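Long-range contacts in yeast Cdc13 OB4 (Candida glabrata, PDB 3RMH), which forms a dimer as the fourth OB-fold domain of the telomere protein Cdc13, a protein that as a whole probably binds DNA: residues H14-L19 with V51-P56; V34-V39 with P94-T99; E46-V51 with E69-G74. The protein carries 2 engineered substitutions. One frame throughout, in Å; residues are numbered along the deposited sequence.

Overall arrangement
The three contacts offer a worked example of how a small beta barrel is stitched together around one strand. Strand 46-52 serves interactions 1 and 3, which share V51 and have centres about 16 Å apart: interaction 3 uses the strand's edge toward 68-73, and interaction 1 its end at 51-56. On its other edge lies strand 28-42, the first half of interaction 2, whose centre is about 12 Å from that of interaction 1 and about 13 Å from that of interaction 3. Probable hydrogen bonds join them: Y35 N to V52 O (2.9 Å) and I37 N to K50 O (2.9 Å). Residues of all three contacts also touch the second subunit of the dimer.

Interaction 1: residues H14-L19 with V51-P56; sequences HNISQL and VVNELP
N53 meets the backbone of H14 and I16 with both ends of its carboxamide, and two hydrogen bonds result. OD1 of N53 accepts the N-H of I16, with 3.3 Å from I16 N to N53 OD1; the bond is nearly straight (165° at the hydrogen), and the donor lies in the plane of the side-chain carbonyl. ND2 of N53 donates to H14 O over 3.2 Å in a more bent bond, standing above the plane of that peptide carbonyl. A chi1 of -68° puts CG of N53 beside its own backbone N, anti to the carbonyl carbon; from there the amide is turned (chi2 120°) to face H14 O and I16 N. Two bonds of opposite sense settle which end of the amide is oxygen and hold it against rotation.

Helix capping is the second element. N15 occupies the N-cap, and its OD1 accepts from Q18 N at 3.1 Å. The neighbouring first-turn N-H, that of I16, has no carbonyl within the helix to bond to, and N53 supplies the acceptor from a distant part of the chain.

Apolar contact is carried by I16. Its CD1 lies 3.9 Å from V51 CG2 and only 3.5 Å from V51 O. The side chains of I16 and N53 pass one another antiparallel, CB of I16 resting 3.5 Å from N53 OD1. The H14 imidazole contributes little, its CD2 edge approaching N53 ND2; its ND1 is bonded to E12 O.

The short helix is thereby tied to the end of strand 46-52. I16 and V51 both pack on L68 of strand 68-73, N53 rests on V34 of strand 28-42, and S17 touches H21 of the second subunit.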
loop_
_atom_site.group_PDB
_atom_site.type_symbol
_atom_site.label_atom_id
_atom_site.label_comp_id
_atom_site.label_asym_id
_atom_site.label_seq_id
_atom_site.Cartn_x
_atom_site.Cartn_y
_atom_site.Cartn_z
ATOM N N HIS B 14 -6.452 -17.122 -5.918
ATOM C CA HIS B 14 -6.209 -16.395 -4.679
ATOM C C HIS B 14 -4.741 -16.093 -4.376
ATOM O O HIS B 14 -4.431 -15.536 -3.323
ATOM C CB HIS B 14 -6.836 -17.137 -3.496
ATOM C CG HIS B 14 -6.393 -18.567 -3.378
ATOM N ND1 HIS B 14 -7.006 -19.591 -4.062
ATOM C CD2 HIS B 14 -5.407 -19.132 -2.650
ATOM C CE1 HIS B 14 -6.413 -20.735 -3.765
ATOM N NE2 HIS B 14 -5.435 -20.482 -2.905
ATOM N N ASN B 15 -3.830 -16.455 -5.270
ATOM C CA ASN B 15 -2.446 -16.109 -5.018
ATOM C C ASN B 15 -2.337 -14.588 -5.038
ATOM O O ASN B 15 -2.406 -13.971 -6.093
ATOM C CB ASN B 15 -1.517 -16.750 -6.045
ATOM C CG ASN B 15 -0.050 -16.526 -5.722
ATOM O OD1 ASN B 15 0.341 -15.451 -5.272
ATOM N ND2 ASN B 15 0.770 -17.547 -5.949
ATOM N N ILE B 16 -2.183 -13.996 -3.858
ATOM C CA ILE B 16 -2.160 -12.544 -3.714
ATOM C C ILE B 16 -1.001 -11.921 -4.480
ATOM O O ILE B 16 -1.162 -10.874 -5.115
ATOM C CB ILE B 16 -2.121 -12.145 -2.227
ATOM C CG1 ILE B 16 -3.546 -12.106 -1.673
ATOM C CG2 ILE B 16 -1.422 -10.796 -2.032
ATOM C CD1 ILE B 16 -3.603 -11.870 -0.171
ATOM N N SER B 17 0.158 -12.571 -4.437
ATOM C CA SER B 17 1.311 -12.128 -5.213
ATOM C C SER B 17 0.963 -12.012 -6.698
ATOM O O SER B 17 1.380 -11.067 -7.374
ATOM C CB SER B 17 2.479 -13.094 -5.034
ATOM O OG SER B 17 3.500 -12.818 -5.979
ATOM N N GLN B 18 0.192 -12.971 -7.199
ATOM C CA GLN B 18 -0.242 -12.952 -8.591
ATOM C C GLN B 18 -1.251 -11.837 -8.853
ATOM O O GLN B 18 -1.237 -11.217 -9.915
ATOM C CB GLN B 18 -0.832 -14.307 -9.001
ATOM C CG GLN B 18 0.146 -15.467 -8.878
ATOM C CD GLN B 18 -0.386 -16.763 -9.475
ATOM O OE1 GLN B 18 -1.568 -16.870 -9.810
ATOM N NE2 GLN B 18 0.492 -17.751 -9.616
ATOM N N LEU B 19 -2.117 -11.577 -7.882
ATOM C CA LEU B 19 -3.128 -10.540 -8.024
ATOM C C LEU B 19 -2.481 -9.162 -8.075
ATOM O O LEU B 19 -2.923 -8.285 -8.820
ATOM C CB LEU B 19 -4.127 -10.597 -6.871
ATOM C CG LEU B 19 -5.011 -11.848 -6.779
ATOM C CD1 LEU B 19 -5.957 -11.735 -5.606
ATOM C CD2 LEU B 19 -5.794 -12.017 -8.073
ATOM N N VAL B 51 -4.357 -7.756 3.777
ATOM C CA VAL B 51 -4.578 -9.193 3.943
ATOM C C VAL B 51 -3.461 -10.012 3.311
ATOM O O VAL B 51 -2.828 -9.578 2.342
ATOM C CB VAL B 51 -5.940 -9.642 3.339
ATOM C CG1 VAL B 51 -7.095 -8.848 3.941
ATOM C CG2 VAL B 51 -5.942 -9.491 1.805
ATOM N N VAL B 52 -3.234 -11.193 3.880
ATOM C CA VAL B 52 -2.222 -12.154 3.433
ATOM C C VAL B 52 -2.811 -13.567 3.405
ATOM O O VAL B 52 -3.769 -13.851 4.119
ATOM C CB VAL B 52 -0.990 -12.146 4.361
ATOM C CG1 VAL B 52 -0.419 -10.739 4.450
ATOM C CG2 VAL B 52 -1.353 -12.680 5.765
ATOM N N ASN B 53 -2.244 -14.450 2.587
ATOM C CA ASN B 53 -2.726 -15.822 2.515
ATOM C C ASN B 53 -2.328 -16.635 3.761
ATOM O O ASN B 53 -3.099 -17.465 4.238
ATOM C CB ASN B 53 -2.253 -16.516 1.224
ATOM C CG ASN B 53 -2.898 -15.935 -0.047
ATOM O OD1 ASN B 53 -2.204 -15.434 -0.934
ATOM N ND2 ASN B 53 -4.220 -16.023 -0.144
ATOM N N GLU B 54 -1.128 -16.388 4.286
ATOM C CA GLU B 54 -0.633 -17.093 5.479
ATOM C C GLU B 54 0.078 -16.135 6.433
ATOM O O GLU B 54 0.770 -15.219 5.997
ATOM C CB GLU B 54 0.344 -18.193 5.066
ATOM C CG GLU B 54 -0.264 -19.279 4.213
ATOM C CD GLU B 54 -1.199 -20.181 4.999
ATOM O OE1 GLU B 54 -0.985 -20.339 6.224
ATOM O OE2 GLU B 54 -2.149 -20.725 4.390
ATOM N N LEU B 55 -0.083 -16.340 7.733
ATOM C CA LEU B 55 0.693 -15.562 8.684
ATOM C C LEU B 55 2.144 -16.025 8.587
ATOM O O LEU B 55 2.404 -17.198 8.351
ATOM C CB LEU B 55 0.139 -15.724 10.098
ATOM C CG LEU B 55 -1.293 -15.208 10.262
ATOM C CD1 LEU B 55 -1.870 -15.602 11.617
ATOM C CD2 LEU B 55 -1.327 -13.694 10.066
ATOM N N PRO B 56 3.102 -15.097 8.726
ATOM C CA PRO B 56 4.495 -15.517 8.524
ATOM C C PRO B 56 4.994 -16.456 9.627
ATOM O O PRO B 56 4.628 -16.278 10.793
ATOM C CB PRO B 56 5.271 -14.192 8.538
ATOM C CG PRO B 56 4.389 -13.230 9.270
ATOM C CD PRO B 56 2.976 -13.648 8.959
#

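Interaction 2: residues V34-V39 with P94-T99; sequences VYIIDV and PLLNET
I36, T99 and Y35 bury the most surface here; I36 is held mainly through its backbone, while T99 and Y35 meet each other. The carbonyl O of I36 accepts from N97 N over 2.8 Å, with the donor almost in line with the C=O bond, whereas the bond from I36 N to E98 O, at 3.3 Å, is weak. Its side chain lies alongside that of L95, pointing the same way, with I36 CD1 4.1 Å from L95 CB.

T99 and Y35 form an antiparallel non-hydrogen-bonded pair, and their side chains run side by side. The methyl CG2 of T99 sits over one face of the tyrosine ring, 3.5 Å from the centroid of the Y35 ring and 15° off its normal, a CH-pi contact shifted slightly toward the rim. The threonine torsion makes this possible: OG1 takes the crowded position between N and the carbonyl carbon (chi1 61°), which leaves CG2 beside the backbone N and facing the ring. The carbonyl carbon of N97 lies at the edge of the same ring. T99 CA also lies 3.1 Å from V34 O in a CA-H...O contact, as expected where the backbones pass closely in a non-hydrogen-bonded pair.

N97 adds a solvent link. One water donates both to N97 OD1 (2.6 Å) and to I37 O (3.1 Å), bridging strand and turn. L95 to E98 form a type II beta turn, with N97 in its positive-phi third position, and L95 itself packs on I124 and L127 of helix 124-134.

This turn delivers the chain into strand 99-108 as it joins strand 28-42 in antiparallel pairing; with 28-42 as the first barrel strand and 99-108 as the fourth, this is the β1-β4 pairing of the OB fold.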
loop_
_atom_site.group_PDB
_atom_site.type_symbol
_atom_site.label_atom_id
_atom_site.label_comp_id
_atom_site.label_asym_id
_atom_site.label_seq_id
_atom_site.Cartn_x
_atom_site.Cartn_y
_atom_site.Cartn_z
ATOM N N VAL B 34 -8.533 -15.172 3.685
ATOM C CA VAL B 34 -7.246 -14.579 3.996
ATOM C C VAL B 34 -7.208 -13.997 5.387
ATOM O O VAL B 34 -8.254 -13.753 5.982
ATOM C CB VAL B 34 -6.893 -13.483 2.964
ATOM C CG1 VAL B 34 -6.554 -14.127 1.639
ATOM C CG2 VAL B 34 -8.063 -12.509 2.796
ATOM N N TYR B 35 -5.999 -13.778 5.897
ATOM C CA TYR B 35 -5.818 -13.176 7.216
ATOM C C TYR B 35 -5.791 -11.680 7.114
ATOM O O TYR B 35 -5.031 -11.139 6.318
ATOM C CB TYR B 35 -4.501 -13.624 7.832
ATOM C CG TYR B 35 -4.490 -15.083 8.185
ATOM C CD1 TYR B 35 -4.925 -15.511 9.430
ATOM C CD2 TYR B 35 -4.063 -16.031 7.274
ATOM C CE1 TYR B 35 -4.923 -16.853 9.768
ATOM C CE2 TYR B 35 -4.063 -17.383 7.600
ATOM C CZ TYR B 35 -4.490 -17.781 8.850
ATOM O OH TYR B 35 -4.488 -19.120 9.179
ATOM N N ILE B 36 -6.590 -11.007 7.932
ATOM C CA ILE B 36 -6.500 -9.541 8.018
ATOM C C ILE B 36 -5.383 -9.211 8.987
ATOM O O ILE B 36 -5.440 -9.605 10.146
ATOM C CB ILE B 36 -7.822 -8.938 8.537
ATOM C CG1 ILE B 36 -8.943 -9.177 7.513
ATOM C CG2 ILE B 36 -7.626 -7.459 8.881
ATOM C CD1 ILE B 36 -10.322 -8.757 7.953
ATOM N N ILE B 37 -4.359 -8.494 8.537
ATOM C CA ILE B 37 -3.237 -8.206 9.436
ATOM C C ILE B 37 -3.088 -6.745 9.831
ATOM O O ILE B 37 -2.344 -6.426 10.741
ATOM C CB ILE B 37 -1.911 -8.686 8.856
ATOM C CG1 ILE B 37 -1.699 -8.072 7.468
ATOM C CG2 ILE B 37 -1.890 -10.209 8.817
ATOM C CD1 ILE B 37 -0.329 -8.324 6.907
ATOM N N ASP B 38 -3.773 -5.845 9.141
ATOM C CA ASP B 38 -3.698 -4.441 9.520
ATOM C C ASP B 38 -4.928 -3.754 8.994
ATOM O O ASP B 38 -5.432 -4.096 7.924
ATOM C CB ASP B 38 -2.430 -3.789 8.935
ATOM C CG ASP B 38 -2.003 -2.538 9.692
ATOM O OD1 ASP B 38 -2.552 -2.267 10.778
ATOM O OD2 ASP B 38 -1.097 -1.829 9.207
ATOM N N VAL B 39 -5.430 -2.796 9.757
ATOM C CA VAL B 39 -6.504 -1.956 9.280
ATOM C C VAL B 39 -6.139 -0.511 9.570
ATOM O O VAL B 39 -5.641 -0.187 10.642
ATOM C CB VAL B 39 -7.856 -2.298 9.939
ATOM C CG1 VAL B 39 -8.928 -1.362 9.430
ATOM C CG2 VAL B 39 -8.251 -3.752 9.660
ATOM N N PRO B 94 -11.518 -7.725 16.718
ATOM C CA PRO B 94 -11.782 -9.168 16.676
ATOM C C PRO B 94 -11.386 -9.829 15.358
ATOM O O PRO B 94 -11.308 -11.051 15.290
ATOM C CB PRO B 94 -13.306 -9.258 16.880
ATOM C CG PRO B 94 -13.685 -7.956 17.522
ATOM C CD PRO B 94 -12.760 -6.950 16.888
ATOM N N LEU B 95 -11.136 -9.036 14.322
ATOM C CA LEU B 95 -10.827 -9.602 13.006
ATOM C C LEU B 95 -9.320 -9.828 12.754
ATOM O O LEU B 95 -8.938 -10.538 11.820
ATOM C CB LEU B 95 -11.426 -8.713 11.912
ATOM C CG LEU B 95 -12.893 -8.319 12.153
ATOM C CD1 LEU B 95 -13.402 -7.336 11.077
ATOM C CD2 LEU B 95 -13.799 -9.543 12.264
ATOM N N LEU B 96 -8.466 -9.250 13.599
ATOM C CA LEU B 96 -7.028 -9.233 13.314
ATOM C C LEU B 96 -6.411 -10.619 13.468
ATOM O O LEU B 96 -6.738 -11.356 14.399
ATOM C CB LEU B 96 -6.300 -8.251 14.238
ATOM C CG LEU B 96 -6.677 -6.772 14.144
ATOM C CD1 LEU B 96 -5.976 -5.986 15.247
ATOM C CD2 LEU B 96 -6.350 -6.195 12.764
ATOM N N ASN B 97 -5.505 -10.953 12.555
ATOM C CA ASN B 97 -4.772 -12.212 12.611
ATOM C C ASN B 97 -5.667 -13.446 12.624
ATOM O O ASN B 97 -5.300 -14.483 13.176
ATOM C CB ASN B 97 -3.822 -12.202 13.809
ATOM C CG ASN B 97 -2.891 -11.011 13.786
ATOM O OD1 ASN B 97 -2.361 -10.640 12.733
ATOM N ND2 ASN B 97 -2.704 -10.384 14.939
ATOM N N GLU B 98 -6.852 -13.313 12.027
ATOM C CA GLU B 98 -7.770 -14.419 11.796
ATOM C C GLU B 98 -8.204 -14.377 10.338
ATOM O O GLU B 98 -8.127 -13.324 9.708
ATOM C CB GLU B 98 -9.006 -14.289 12.687
ATOM C CG GLU B 98 -8.700 -14.189 14.193
ATOM C CD GLU B 98 -8.162 -15.482 14.794
ATOM O OE1 GLU B 98 -8.211 -16.534 14.124
ATOM O OE2 GLU B 98 -7.686 -15.442 15.945
ATOM N N THR B 99 -8.686 -15.497 9.809
ATOM C CA THR B 99 -9.154 -15.525 8.413
ATOM C C THR B 99 -10.573 -15.002 8.253
ATOM O O THR B 99 -11.440 -15.295 9.070
ATOM C CB THR B 99 -9.136 -16.946 7.813
ATOM O OG1 THR B 99 -10.001 -17.800 8.572
ATOM C CG2 THR B 99 -7.737 -17.522 7.821
HETATM O O HOH W 1 -0.730 -8.722 12.163
#

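Interaction 3: residues E46-V51 with E69-G74; sequences EIRIKV and EVYITG
E46 opens the strand pair by taking the hydroxyl of T73: T73 OG1 donates to E46 OE2 at 2.8 Å. Its CG is anti to the backbone N (chi1 -171°); the chain runs on extended, alongside T73, and its carboxylate comes with OE1 to the edge of the Y71 ring, the two planes 78° apart. I47 follows with a pair of backbone hydrogen bonds, I47 N to I72 O (3.0 Å) and I72 N to I47 O (2.9 Å), and its CB packs against that of I72. R48 returns to the face of E46 and grips OE1 side-on with NE (2.8 Å) and NH2, its aliphatic part crossing Y71 and E69; NH2 also forms a salt bridge with E40 of the second subunit. I49 repeats this reciprocal backbone pair with V70 (V70 N to I49 O, 2.8 Å). K50 lies alongside E69, NZ 4.1 Å from E69 OE2, too far for a salt bridge, though the charges may attract. V51 touches V70 through CG2. The axes of segments 46-51 and 69-73 run antiparallel, at 158°, in the second-to-third strand pairing of an OB-fold barrel, with I47, I49, V70 and I72 packed inward and R48 and Y71 touching the second subunit.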
loop_
_atom_site.group_PDB
_atom_site.type_symbol
_atom_site.label_atom_id
_atom_site.label_comp_id
_atom_site.label_asym_id
_atom_site.label_seq_id
_atom_site.Cartn_x
_atom_site.Cartn_y
_atom_site.Cartn_z
ATOM N N GLU B 46 -12.312 6.662 4.403
ATOM C CA GLU B 46 -11.674 5.477 3.843
ATOM C C GLU B 46 -11.246 4.455 4.888
ATOM O O GLU B 46 -10.787 4.808 5.970
ATOM C CB GLU B 46 -10.470 5.873 2.981
ATOM C CG GLU B 46 -9.858 4.733 2.171
ATOM C CD GLU B 46 -8.986 5.237 1.024
ATOM O OE1 GLU B 46 -7.771 5.450 1.234
ATOM O OE2 GLU B 46 -9.518 5.422 -0.094
ATOM N N ILE B 47 -11.390 3.184 4.531
ATOM C CA ILE B 47 -10.877 2.075 5.335
ATOM C C ILE B 47 -9.944 1.258 4.452
ATOM O O ILE B 47 -10.320 0.844 3.350
ATOM C CB ILE B 47 -12.030 1.181 5.826
ATOM C CG1 ILE B 47 -13.047 2.014 6.603
ATOM C CG2 ILE B 47 -11.493 0.011 6.690
ATOM C CD1 ILE B 47 -14.309 1.257 6.970
ATOM N N ARG B 48 -8.725 1.040 4.921
ATOM C CA ARG B 48 -7.776 0.199 4.213
ATOM C C ARG B 48 -7.446 -1.043 5.022
ATOM O O ARG B 48 -7.019 -0.946 6.169
ATOM C CB ARG B 48 -6.482 0.961 3.953
ATOM C CG ARG B 48 -6.702 2.263 3.249
ATOM C CD ARG B 48 -5.430 3.081 3.295
ATOM N NE ARG B 48 -5.616 4.423 2.756
ATOM C CZ ARG B 48 -4.709 5.387 2.864
ATOM N NH1 ARG B 48 -3.572 5.146 3.504
ATOM N NH2 ARG B 48 -4.936 6.587 2.341
ATOM N N ILE B 49 -7.621 -2.200 4.400
ATOM C CA ILE B 49 -7.445 -3.496 5.070
ATOM C C ILE B 49 -6.344 -4.276 4.359
ATOM O O ILE B 49 -6.461 -4.558 3.170
ATOM C CB ILE B 49 -8.749 -4.296 4.987
ATOM C CG1 ILE B 49 -9.900 -3.499 5.601
ATOM C CG2 ILE B 49 -8.626 -5.673 5.657
ATOM C CD1 ILE B 49 -11.263 -4.147 5.405
ATOM N N LYS B 50 -5.280 -4.631 5.076
ATOM C CA LYS B 50 -4.210 -5.436 4.488
ATOM C C LYS B 50 -4.428 -6.915 4.803
ATOM O O LYS B 50 -4.654 -7.275 5.953
ATOM C CB LYS B 50 -2.833 -4.990 5.005
ATOM C CG LYS B 50 -2.423 -3.569 4.535
ATOM C CD LYS B 50 -0.961 -3.262 4.853
ATOM C CE LYS B 50 -0.566 -1.842 4.422
ATOM N NZ LYS B 50 -1.154 -0.797 5.315
ATOM N N VAL B 51 -4.357 -7.756 3.777
ATOM C CA VAL B 51 -4.578 -9.193 3.943
ATOM C C VAL B 51 -3.461 -10.012 3.311
ATOM O O VAL B 51 -2.828 -9.578 2.342
ATOM C CB VAL B 51 -5.940 -9.642 3.339
ATOM C CG1 VAL B 51 -7.095 -8.848 3.941
ATOM C CG2 VAL B 51 -5.942 -9.491 1.805
ATOM N N GLU B 69 -3.806 -4.880 -0.467
ATOM C CA GLU B 69 -4.449 -3.759 0.198
ATOM C C GLU B 69 -5.848 -3.551 -0.362
ATOM O O GLU B 69 -6.032 -3.240 -1.538
ATOM C CB GLU B 69 -3.607 -2.474 0.093
ATOM C CG GLU B 69 -4.157 -1.332 0.941
ATOM C CD GLU B 69 -3.131 -0.234 1.224
ATOM O OE1 GLU B 69 -2.065 -0.215 0.565
ATOM O OE2 GLU B 69 -3.392 0.603 2.118
ATOM N N VAL B 70 -6.835 -3.738 0.498
ATOM C CA VAL B 70 -8.243 -3.690 0.118
ATOM C C VAL B 70 -8.850 -2.386 0.617
ATOM O O VAL B 70 -8.808 -2.098 1.805
ATOM C CB VAL B 70 -9.007 -4.855 0.766
ATOM C CG1 VAL B 70 -10.499 -4.766 0.464
ATOM C CG2 VAL B 70 -8.437 -6.185 0.291
ATOM N N TYR B 71 -9.438 -1.619 -0.290
ATOM C CA TYR B 71 -9.933 -0.285 0.026
ATOM C C TYR B 71 -11.433 -0.221 0.023
ATOM O O TYR B 71 -12.078 -0.704 -0.900
ATOM C CB TYR B 71 -9.469 0.713 -1.054
ATOM C CG TYR B 71 -7.993 0.984 -1.088
ATOM C CD1 TYR B 71 -7.483 2.173 -0.593
ATOM C CD2 TYR B 71 -7.116 0.082 -1.662
ATOM C CE1 TYR B 71 -6.122 2.441 -0.633
ATOM C CE2 TYR B 71 -5.746 0.345 -1.720
ATOM C CZ TYR B 71 -5.263 1.522 -1.203
ATOM O OH TYR B 71 -3.916 1.774 -1.253
ATOM N N ILE B 72 -11.987 0.412 1.047
ATOM C CA ILE B 72 -13.399 0.748 1.074
ATOM C C ILE B 72 -13.411 2.270 1.065
ATOM O O ILE B 72 -13.069 2.897 2.060
ATOM C CB ILE B 72 -14.059 0.241 2.344
ATOM C CG1 ILE B 72 -13.971 -1.289 2.393
ATOM C CG2 ILE B 72 -15.516 0.676 2.396
ATOM C CD1 ILE B 72 -14.484 -1.897 3.697
ATOM N N THR B 73 -13.802 2.863 -0.057
ATOM C CA THR B 73 -13.514 4.280 -0.274
ATOM C C THR B 73 -14.754 5.107 -0.581
ATOM O O THR B 73 -15.570 4.714 -1.413
ATOM C CB THR B 73 -12.512 4.426 -1.414
ATOM O OG1 THR B 73 -11.392 3.570 -1.156
ATOM C CG2 THR B 73 -12.046 5.871 -1.539
ATOM N N GLY B 74 -14.891 6.245 0.100
ATOM C CA GLY B 74 -16.014 7.150 -0.101
ATOM C C GLY B 74 -17.053 7.053 1.003
ATOM O O GLY B 74 -17.226 5.995 1.594
#